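Side-chain contacts in lactococcal prophage ps3 protein 05 (Staphylococcus epidermidis ATCC 12228, PDB 3G8W), which probably transfers the acetyl group of acetyl-coenzyme A to an acceptor not yet identified, as a member of the GNAT acetyltransferase family: residues Y54-G59 with I107-E112; I19-F24 with V67-L72; S128-F133 with D156-I161. All blocks are in the same frame, centred on the assembly; numbering follows the deposited sequence.

Contact 1 of 3, residues Y54-G59 with I107-E112; sequences YWNIFG and IQYAKE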
loop_
_atom_site.group_PDB
_atom_site.type_symbol
_atom_site.label_atom_id
_atom_site.label_comp_id
_atom_site.label_asym_id
_atom_site.label_seq_id
_atom_site.Cartn_x
_atom_site.Cartn_y
_atom_site.Cartn_z
ATOM N N TYR B 54 7.910 7.943 8.767
ATOM C CA TYR B 54 6.489 7.516 8.732
ATOM C C TYR B 54 6.291 6.006 8.952
ATOM O O TYR B 54 5.168 5.506 8.913
ATOM C CB TYR B 54 5.943 7.844 7.364
ATOM C CG TYR B 54 6.885 7.279 6.358
ATOM C CD1 TYR B 54 6.673 6.002 5.812
ATOM C CD2 TYR B 54 8.050 7.971 6.020
ATOM C CE1 TYR B 54 7.590 5.455 4.906
ATOM C CE2 TYR B 54 8.953 7.441 5.129
ATOM C CZ TYR B 54 8.727 6.190 4.570
ATOM O OH TYR B 54 9.635 5.680 3.669
ATOM N N TRP B 55 7.390 5.283 9.152
ATOM C CA TRP B 55 7.355 3.830 9.315
ATOM C C TRP B 55 7.759 3.465 10.752
ATOM O O TRP B 55 8.953 3.307 11.044
ATOM C CB TRP B 55 8.308 3.183 8.301
ATOM C CG TRP B 55 7.874 1.837 7.787
ATOM C CD1 TRP B 55 6.943 1.004 8.337
ATOM C CD2 TRP B 55 8.384 1.158 6.633
ATOM N NE1 TRP B 55 6.831 -0.141 7.587
ATOM C CE2 TRP B 55 7.708 -0.069 6.535
ATOM C CE3 TRP B 55 9.346 1.476 5.664
ATOM C CZ2 TRP B 55 7.967 -0.983 5.509
ATOM C CZ3 TRP B 55 9.601 0.567 4.650
ATOM C CH2 TRP B 55 8.920 -0.648 4.584
ATOM N N ASN B 56 6.773 3.341 11.643
ATOM C CA ASN B 56 7.061 3.305 13.079
ATOM C C ASN B 56 6.607 2.084 13.846
ATOM O O ASN B 56 5.421 1.767 13.891
ATOM C CB ASN B 56 6.485 4.543 13.754
ATOM C CG ASN B 56 7.157 5.826 13.303
ATOM O OD1 ASN B 56 7.949 5.842 12.354
ATOM N ND2 ASN B 56 6.844 6.915 13.991
ATOM N N ILE B 57 7.551 1.397 14.460
ATOM C CA ILE B 57 7.236 0.304 15.342
ATOM C C ILE B 57 7.114 0.836 16.773
ATOM O O ILE B 57 8.041 1.468 17.294
ATOM C CB ILE B 57 8.346 -0.747 15.321
ATOM C CG1 ILE B 57 8.520 -1.316 13.921
ATOM C CG2 ILE B 57 8.043 -1.870 16.316
ATOM C CD1 ILE B 57 9.561 -2.402 13.853
ATOM N N PHE B 58 5.982 0.565 17.421
ATOM C CA PHE B 58 5.867 0.864 18.846
ATOM C C PHE B 58 5.994 -0.379 19.699
ATOM O O PHE B 58 5.569 -1.461 19.278
ATOM C CB PHE B 58 4.544 1.515 19.155
ATOM C CG PHE B 58 4.381 2.867 18.561
ATOM C CD1 PHE B 58 4.493 3.995 19.358
ATOM C CD2 PHE B 58 4.062 3.014 17.214
ATOM C CE1 PHE B 58 4.302 5.250 18.809
ATOM C CE2 PHE B 58 3.875 4.274 16.652
ATOM C CZ PHE B 58 3.988 5.390 17.438
ATOM N N GLY B 59 6.552 -0.217 20.899
ATOM C CA GLY B 59 6.673 -1.316 21.863
ATOM C C GLY B 59 6.099 -1.012 23.234
ATOM O O GLY B 59 6.179 0.119 23.704
ATOM N N ILE B 107 -3.104 4.854 18.580
ATOM C CA ILE B 107 -4.169 5.724 18.106
ATOM C C ILE B 107 -3.890 7.173 18.491
ATOM O O ILE B 107 -4.010 8.077 17.653
ATOM C CB ILE B 107 -5.560 5.273 18.576
ATOM C CG1 ILE B 107 -5.925 3.947 17.898
ATOM C CG2 ILE B 107 -6.591 6.312 18.211
ATOM C CD1 ILE B 107 -7.251 3.370 18.337
ATOM N N GLN B 108 -3.473 7.393 19.735
ATOM C CA GLN B 108 -3.210 8.747 20.189
ATOM C C GLN B 108 -2.111 9.404 19.368
ATOM O O GLN B 108 -2.200 10.587 19.048
ATOM C CB GLN B 108 -2.876 8.794 21.680
ATOM C CG GLN B 108 -3.119 10.176 22.330
ATOM C CD GLN B 108 -4.565 10.674 22.143
ATOM O OE1 GLN B 108 -5.495 9.881 21.937
ATOM N NE2 GLN B 108 -4.751 11.987 22.211
ATOM N N TYR B 109 -1.087 8.627 19.031
ATOM C CA TYR B 109 -0.003 9.103 18.198
ATOM C C TYR B 109 -0.511 9.489 16.794
ATOM O O TYR B 109 -0.132 10.545 16.251
ATOM C CB TYR B 109 1.073 8.034 18.089
ATOM C CG TYR B 109 2.167 8.412 17.121
ATOM C CD1 TYR B 109 2.133 7.982 15.783
ATOM C CD2 TYR B 109 3.240 9.228 17.534
ATOM C CE1 TYR B 109 3.146 8.334 14.894
ATOM C CE2 TYR B 109 4.254 9.588 16.655
ATOM C CZ TYR B 109 4.204 9.138 15.346
ATOM O OH TYR B 109 5.212 9.498 14.490
ATOM N N ALA B 110 -1.359 8.621 16.221
ATOM C CA ALA B 110 -1.951 8.845 14.897
ATOM C C ALA B 110 -2.630 10.207 14.855
ATOM O O ALA B 110 -2.269 11.045 14.018
ATOM C CB ALA B 110 -2.938 7.743 14.529
ATOM N N LYS B 111 -3.592 10.413 15.766
ATOM C CA LYS B 111 -4.288 11.691 15.911
ATOM C C LYS B 111 -3.289 12.839 15.895
ATOM O O LYS B 111 -3.493 13.826 15.201
ATOM C CB LYS B 111 -5.078 11.754 17.224
ATOM C CG LYS B 111 -6.269 10.810 17.364
ATOM C CD LYS B 111 -7.363 11.426 18.254
ATOM C CE LYS B 111 -7.930 12.711 17.593
ATOM N NZ LYS B 111 -8.956 13.466 18.389
ATOM N N GLU B 112 -2.203 12.693 16.655
ATOM C CA GLU B 112 -1.231 13.768 16.854
ATOM C C GLU B 112 -0.361 13.997 15.616
ATOM O O GLU B 112 0.331 14.995 15.508
ATOM C CB GLU B 112 -0.378 13.517 18.120
ATOM C CG GLU B 112 -1.179 13.503 19.448
ATOM C CD GLU B 112 -0.413 12.914 20.649
ATOM O OE1 GLU B 112 0.570 13.519 21.102
ATOM O OE2 GLU B 112 -0.814 11.851 21.168
#

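Contact 2 of 3, residues I19-F24 with V67-L72; sequences IELMKF and VATCTL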
loop_
_atom_site.group_PDB
_atom_site.type_symbol
_atom_site.label_atom_id
_atom_site.label_comp_id
_atom_site.label_asym_id
_atom_site.label_seq_id
_atom_site.Cartn_x
_atom_site.Cartn_y
_atom_site.Cartn_z
ATOM N N ILE B 19 13.627 -9.205 17.765
ATOM C CA ILE B 19 13.678 -10.557 17.199
ATOM C C ILE B 19 13.135 -11.571 18.206
ATOM O O ILE B 19 12.316 -12.423 17.850
ATOM C CB ILE B 19 15.088 -10.985 16.754
ATOM C CG1 ILE B 19 15.844 -9.819 16.115
ATOM C CG2 ILE B 19 15.001 -12.173 15.802
ATOM C CD1 ILE B 19 15.047 -9.051 15.060
ATOM N N GLU B 20 13.590 -11.468 19.456
ATOM C CA GLU B 20 13.088 -12.307 20.550
ATOM C C GLU B 20 11.567 -12.276 20.694
ATOM O O GLU B 20 10.942 -13.328 20.776
ATOM C CB GLU B 20 13.760 -11.952 21.879
ATOM C CG GLU B 20 14.746 -13.005 22.379
ATOM C CD GLU B 20 14.060 -14.238 22.982
ATOM O OE1 GLU B 20 14.376 -14.589 24.140
ATOM O OE2 GLU B 20 13.212 -14.861 22.303
ATOM N N LEU B 21 10.976 -11.081 20.705
ATOM C CA LEU B 21 9.518 -10.951 20.772
ATOM C C LEU B 21 8.852 -11.558 19.543
ATOM O O LEU B 21 7.723 -12.034 19.620
ATOM C CB LEU B 21 9.082 -9.488 20.936
ATOM C CG LEU B 21 7.630 -9.235 21.377
ATOM C CD1 LEU B 21 7.444 -9.545 22.845
ATOM C CD2 LEU B 21 7.199 -7.819 21.112
HETATM N N MSE B 22 9.556 -11.537 18.415
HETATM C CA MSE B 22 9.061 -12.150 17.187
HETATM C C MSE B 22 9.131 -13.672 17.236
HETATM O O MSE B 22 8.304 -14.361 16.633
HETATM C CB MSE B 22 9.873 -11.665 15.996
HETATM C CG MSE B 22 9.249 -10.533 15.226
HETATM SE SE MSE B 22 10.423 -10.074 13.743
HETATM C CE MSE B 22 9.314 -8.696 12.907
ATOM N N LYS B 23 10.125 -14.182 17.958
ATOM C CA LYS B 23 10.401 -15.615 18.020
ATOM C C LYS B 23 9.302 -16.452 18.678
ATOM O O LYS B 23 9.251 -17.667 18.476
ATOM C CB LYS B 23 11.744 -15.868 18.709
ATOM C CG LYS B 23 12.944 -15.624 17.810
ATOM C CD LYS B 23 13.071 -16.721 16.766
ATOM C CE LYS B 23 13.880 -16.271 15.568
ATOM N NZ LYS B 23 13.976 -17.357 14.559
ATOM N N PHE B 24 8.426 -15.805 19.451
ATOM C CA PHE B 24 7.356 -16.513 20.172
ATOM C C PHE B 24 6.094 -15.678 20.437
ATOM O O PHE B 24 5.043 -16.226 20.791
ATOM C CB PHE B 24 7.885 -17.124 21.481
ATOM C CG PHE B 24 8.666 -16.165 22.330
ATOM C CD1 PHE B 24 10.028 -16.356 22.531
ATOM C CD2 PHE B 24 8.042 -15.067 22.930
ATOM C CE1 PHE B 24 10.758 -15.478 23.324
ATOM C CE2 PHE B 24 8.764 -14.177 23.717
ATOM C CZ PHE B 24 10.128 -14.381 23.914
ATOM N N VAL B 67 7.122 -6.370 25.561
ATOM C CA VAL B 67 5.990 -7.243 25.898
ATOM C C VAL B 67 4.966 -7.273 24.778
ATOM O O VAL B 67 4.338 -8.295 24.510
ATOM C CB VAL B 67 5.341 -6.812 27.225
ATOM C CG1 VAL B 67 4.053 -7.531 27.448
ATOM C CG2 VAL B 67 6.276 -7.109 28.371
ATOM N N ALA B 68 4.805 -6.141 24.117
ATOM C CA ALA B 68 3.991 -6.093 22.929
ATOM C C ALA B 68 4.670 -5.215 21.881
ATOM O O ALA B 68 5.653 -4.532 22.182
ATOM C CB ALA B 68 2.592 -5.590 23.272
ATOM N N THR B 69 4.142 -5.255 20.655
ATOM C CA THR B 69 4.717 -4.519 19.517
ATOM C C THR B 69 3.683 -4.297 18.431
ATOM O O THR B 69 2.776 -5.116 18.249
ATOM C CB THR B 69 5.923 -5.265 18.907
ATOM O OG1 THR B 69 7.067 -4.403 18.912
ATOM C CG2 THR B 69 5.634 -5.760 17.482
ATOM N N CYS B 70 3.815 -3.196 17.701
ATOM C CA CYS B 70 2.957 -2.967 16.555
ATOM C C CYS B 70 3.530 -1.906 15.638
ATOM O O CYS B 70 4.056 -0.912 16.120
ATOM C CB CYS B 70 1.586 -2.543 17.033
ATOM S SG CYS B 70 0.402 -2.598 15.727
ATOM N N THR B 71 3.435 -2.106 14.326
ATOM C CA THR B 71 3.931 -1.104 13.371
ATOM C C THR B 71 2.867 -0.134 12.881
ATOM O O THR B 71 1.771 -0.530 12.526
ATOM C CB THR B 71 4.587 -1.743 12.135
ATOM O OG1 THR B 71 5.825 -2.333 12.515
ATOM C CG2 THR B 71 4.884 -0.701 11.086
ATOM N N LEU B 72 3.218 1.144 12.845
ATOM C CA LEU B 72 2.409 2.126 12.142
ATOM C C LEU B 72 3.127 2.559 10.876
ATOM O O LEU B 72 4.246 3.118 10.925
ATOM C CB LEU B 72 2.098 3.332 13.031
ATOM C CG LEU B 72 0.927 4.173 12.524
ATOM C CD1 LEU B 72 -0.296 3.304 12.237
ATOM C CD2 LEU B 72 0.585 5.278 13.512
#

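Contact 3 of 3, residues S128-F133 with D156-I161; sequences SAKVFF and DENWLI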
loop_
_atom_site.group_PDB
_atom_site.type_symbol
_atom_site.label_atom_id
_atom_site.label_comp_id
_atom_site.label_asym_id
_atom_site.label_seq_id
_atom_site.Cartn_x
_atom_site.Cartn_y
_atom_site.Cartn_z
ATOM N N SER B 128 -9.738 -14.482 16.814
ATOM C CA SER B 128 -9.306 -13.688 17.971
ATOM C C SER B 128 -8.953 -12.217 17.624
ATOM O O SER B 128 -9.385 -11.299 18.332
ATOM C CB SER B 128 -8.198 -14.371 18.802
ATOM O OG SER B 128 -7.049 -14.636 18.022
ATOM N N ALA B 129 -8.199 -12.013 16.540
ATOM C CA ALA B 129 -7.793 -10.677 16.089
ATOM C C ALA B 129 -8.942 -9.785 15.581
ATOM O O ALA B 129 -8.962 -8.567 15.850
ATOM C CB ALA B 129 -6.704 -10.779 15.004
ATOM N N LYS B 130 -9.880 -10.388 14.838
ATOM C CA LYS B 130 -11.053 -9.663 14.361
ATOM C C LYS B 130 -11.846 -9.128 15.535
ATOM O O LYS B 130 -12.238 -7.959 15.549
ATOM C CB LYS B 130 -11.941 -10.542 13.471
ATOM C CG LYS B 130 -11.657 -10.347 11.948
ATOM C CD LYS B 130 -12.961 -10.409 11.119
ATOM C CE LYS B 130 -13.134 -11.787 10.473
ATOM N NZ LYS B 130 -12.187 -11.925 9.299
ATOM N N VAL B 131 -12.061 -10.005 16.517
ATOM C CA VAL B 131 -12.707 -9.671 17.772
ATOM C C VAL B 131 -11.929 -8.587 18.556
ATOM O O VAL B 131 -12.503 -7.587 19.010
ATOM C CB VAL B 131 -12.890 -10.925 18.653
ATOM C CG1 VAL B 131 -13.508 -10.543 19.976
ATOM C CG2 VAL B 131 -13.740 -11.945 17.941
ATOM N N PHE B 132 -10.630 -8.773 18.721
ATOM C CA PHE B 132 -9.865 -7.750 19.377
ATOM C C PHE B 132 -10.015 -6.366 18.711
ATOM O O PHE B 132 -10.468 -5.409 19.357
ATOM C CB PHE B 132 -8.411 -8.159 19.475
ATOM C CG PHE B 132 -7.565 -7.177 20.216
ATOM C CD1 PHE B 132 -7.698 -7.035 21.592
ATOM C CD2 PHE B 132 -6.624 -6.393 19.525
ATOM C CE1 PHE B 132 -6.913 -6.123 22.276
ATOM C CE2 PHE B 132 -5.824 -5.456 20.198
ATOM C CZ PHE B 132 -5.950 -5.315 21.574
ATOM N N PHE B 133 -9.664 -6.259 17.426
ATOM C CA PHE B 133 -9.587 -4.924 16.794
ATOM C C PHE B 133 -10.948 -4.346 16.636
ATOM O O PHE B 133 -11.153 -3.142 16.619
ATOM C CB PHE B 133 -8.839 -4.955 15.462
ATOM C CG PHE B 133 -7.367 -5.129 15.643
ATOM C CD1 PHE B 133 -6.565 -4.027 15.968
ATOM C CD2 PHE B 133 -6.786 -6.401 15.552
ATOM C CE1 PHE B 133 -5.196 -4.176 16.187
ATOM C CE2 PHE B 133 -5.424 -6.571 15.745
ATOM C CZ PHE B 133 -4.612 -5.456 16.068
ATOM N N ASP B 156 -7.222 -15.409 2.548
ATOM C CA ASP B 156 -8.100 -14.246 2.434
ATOM C C ASP B 156 -7.861 -13.239 3.562
ATOM O O ASP B 156 -7.398 -13.603 4.641
ATOM C CB ASP B 156 -9.571 -14.681 2.427
ATOM C CG ASP B 156 -9.885 -15.632 1.314
ATOM O OD1 ASP B 156 -9.164 -15.658 0.290
ATOM O OD2 ASP B 156 -10.876 -16.362 1.457
ATOM N N GLU B 157 -8.178 -11.975 3.326
ATOM C CA GLU B 157 -8.025 -11.013 4.404
ATOM C C GLU B 157 -9.229 -10.112 4.517
ATOM O O GLU B 157 -9.878 -9.780 3.507
ATOM C CB GLU B 157 -6.724 -10.182 4.270
ATOM C CG GLU B 157 -5.447 -10.922 4.740
ATOM C CD GLU B 157 -4.137 -10.135 4.507
ATOM O OE1 GLU B 157 -3.043 -10.634 4.895
ATOM O OE2 GLU B 157 -4.195 -9.028 3.930
ATOM N N ASN B 158 -9.530 -9.737 5.754
ATOM C CA ASN B 158 -10.567 -8.760 6.014
ATOM C C ASN B 158 -9.871 -7.475 6.341
ATOM O O ASN B 158 -8.979 -7.424 7.185
ATOM C CB ASN B 158 -11.517 -9.185 7.135
ATOM C CG ASN B 158 -12.633 -10.106 6.651
ATOM O OD1 ASN B 158 -12.651 -11.282 6.972
ATOM N ND2 ASN B 158 -13.559 -9.573 5.872
ATOM N N TRP B 159 -10.250 -6.441 5.614
ATOM C CA TRP B 159 -9.714 -5.150 5.832
ATOM C C TRP B 159 -10.670 -4.430 6.731
ATOM O O TRP B 159 -11.867 -4.298 6.417
ATOM C CB TRP B 159 -9.573 -4.404 4.522
ATOM C CG TRP B 159 -8.356 -4.768 3.736
ATOM C CD1 TRP B 159 -8.254 -5.767 2.831
ATOM C CD2 TRP B 159 -7.087 -4.104 3.743
ATOM N NE1 TRP B 159 -7.000 -5.777 2.274
ATOM C CE2 TRP B 159 -6.267 -4.763 2.808
ATOM C CE3 TRP B 159 -6.569 -3.007 4.440
ATOM C CZ2 TRP B 159 -4.949 -4.379 2.550
ATOM C CZ3 TRP B 159 -5.234 -2.601 4.174
ATOM C CH2 TRP B 159 -4.439 -3.305 3.243
ATOM N N LEU B 160 -10.118 -3.974 7.856
ATOM C CA LEU B 160 -10.835 -3.108 8.787
ATOM C C LEU B 160 -10.334 -1.661 8.802
ATOM O O LEU B 160 -9.158 -1.372 8.524
ATOM C CB LEU B 160 -10.739 -3.669 10.192
ATOM C CG LEU B 160 -11.442 -4.964 10.531
ATOM C CD1 LEU B 160 -11.006 -6.032 9.595
ATOM C CD2 LEU B 160 -11.042 -5.280 11.960
ATOM N N ILE B 161 -11.232 -0.767 9.183
ATOM C CA ILE B 161 -10.929 0.656 9.215
ATOM C C ILE B 161 -11.399 1.277 10.552
ATOM O O ILE B 161 -12.448 0.918 11.109
ATOM C CB ILE B 161 -11.528 1.369 7.969
ATOM C CG1 ILE B 161 -11.274 2.870 7.981
ATOM C CG2 ILE B 161 -13.036 1.106 7.860
ATOM C CD1 ILE B 161 -11.553 3.562 6.619
#

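Contact 1 of 3, residues Y54-G59 with I107-E112
A T-shaped (edge-to-face) aromatic pair, F58 on Y109, packs the C-terminal part of helix 96-112 against strand 55-62 of the central GNAT sheet. The edge of the F58 ring points toward the face of the Y109 ring, with centroids 5.1 Å apart and planes at 66°. One atom does most of the touching: F58 CZ stands over one face of the phenol, off-centre toward the rim and nearest to Y109 CG at 3.5 Å. Y109 CD1 follows at 3.6 Å from F58 CZ, and CB of Y109 lies 4.0 Å from the same CZ, so the phenyl ring meets the root of the tyrosine ring rather than its hydroxyl end. The two side chains cross at about a right angle. Y109 reaches across because its CG is anti to the backbone N (chi1 174°), which carries the ring off the helix toward the sheet; F58, with CG anti to its carbonyl carbon (chi1 -66°), sends its own ring toward the helix with CZ leading.

Two residues earlier on the same side of the strand, N56 brings its side-chain end up to the phenol, so Y109 has a hydrocarbon neighbour near CG and a polar one near OH. This fits the setting, where F58 is buried but N56 and Y109 are partly exposed. The phenyl ring also touches I106 and L102, about one and two turns earlier in the helix. Within the sheet, the strand is tied by backbone hydrogen bonds from N56 and F58 to L72 and C70 of strand 65-74. Helix 96-112 joins the parallel strands 83-91 and 117-123, and its packing across one sheet face is typical of the beta-alpha-beta crossover in the GNAT fold.

Contact 2 of 3, residues I19-F24 with V67-L72
L21 carries the helix side of this contact alone, splitting its two methyls between separate parts of segment 67-72. Its CG lies anti to the backbone N (chi1 -165°), and with chi2 at 75° the branches spread along the strand. L21 CD1 sits by the backbone at V67, 3.7 Å from V67 O and 3.9 Å from V67 C. L21 CD2 goes further on, 3.7 Å from A68 C and 3.6 Å from T69 CB.

T69 answers with its CB bond pointing toward the helix, and the two side chains slide past each other in opposite directions. CB itself is the contact atom; T69 OG1 is somewhat more distant, 4.1 Å from L21 CD2, and is engaged in a weak hydrogen bond to F58 O on the neighbouring strand. Helix 15-24 lies almost square across strand 65-74, at 96° between the local axes with a closest approach of 9.4 Å, covering the sheet face of the GNAT fold that T69 lines.

V67 and A68 both oppose A60 in a classic beta bulge, and both point their CB atoms away from the helix. What L21 packs on there is therefore main chain, not side chain: CD1 against the V67 carbonyl, CD2 against the carbonyl carbon of A68. V67 instead turns its side chain to V98 of helix 96-112. One residue after L21, the selenomethionine M22 packs on F90 of strand 83-91, which T69 also touches.

Contact 3 of 3, residues S128-F133 with D156-I161
F133, which meets L160 through its CB, has its ring turned aside along its own helix: F132 CD2 stands 3.8 Å above one face of the F133 ring, over the centre, while F133 CD2 lies in the plane of the F132 ring, at its edge. Both phenyl rings touch I103 of helix 96-112, and F133 also rests on I122 and N89 of the sheet. Helix 127-136 belongs to the second half of the GNAT fold, where it connects strand 117-123 to strand 139-150 as a beta-alpha-beta crossover and spans strand 153-163, which lies between those two and runs antiparallel to both.

Against that middle strand the buried part of the contact is light. F133 CB and L160 CD2 are 4.2 Å apart, an apolar touch at the base of the phenylalanine. Both residues point CB toward each other's segment, but chi1 of -73° sets F133 CG anti to the carbonyl carbon and takes the ring away from the strand.

One helical turn back, the contact becomes polar and partly exposed. The K130 chain is bent at chi2, chi3 and chi4, and folds round to bring its ammonium group to N158, crossing that side chain at about a right angle. K130 NZ donates to N158 OD1; the modelled length of 2.5 Å is very short and its exact value doubtful. Both ends of this bond also reach S124, just past strand 117-123, through weak hydrogen bonds: K130 NZ to the backbone O of S124, and N158 OD1 to its OG. As modelled, K130 NZ stands well out of the N158 amide plane, at about 120° to the CG-OD1 bond.

Overall arrangement
All three contacts set a helix against the one mixed sheet, from its two faces. Contacts 1 and 3 lie on the face covered by helices 96-112 and 127-136, contact 2 on the opposite face, beneath helix 15-24. Contacts 1 and 2 use neighbouring antiparallel strands and so meet directly; contact 3 sits about 19 Å from either, centre to centre, in the C-terminal half. Only contact 2 is wholly buried; it packs leucine methyls on main chain and on a threonine CB, with no polar bond between its segments. Contacts 1 and 3 each combine a buried phenylalanine contact with partly exposed polar residues, aromatic stacking dominating in one, a lysine-amide hydrogen bond in the other.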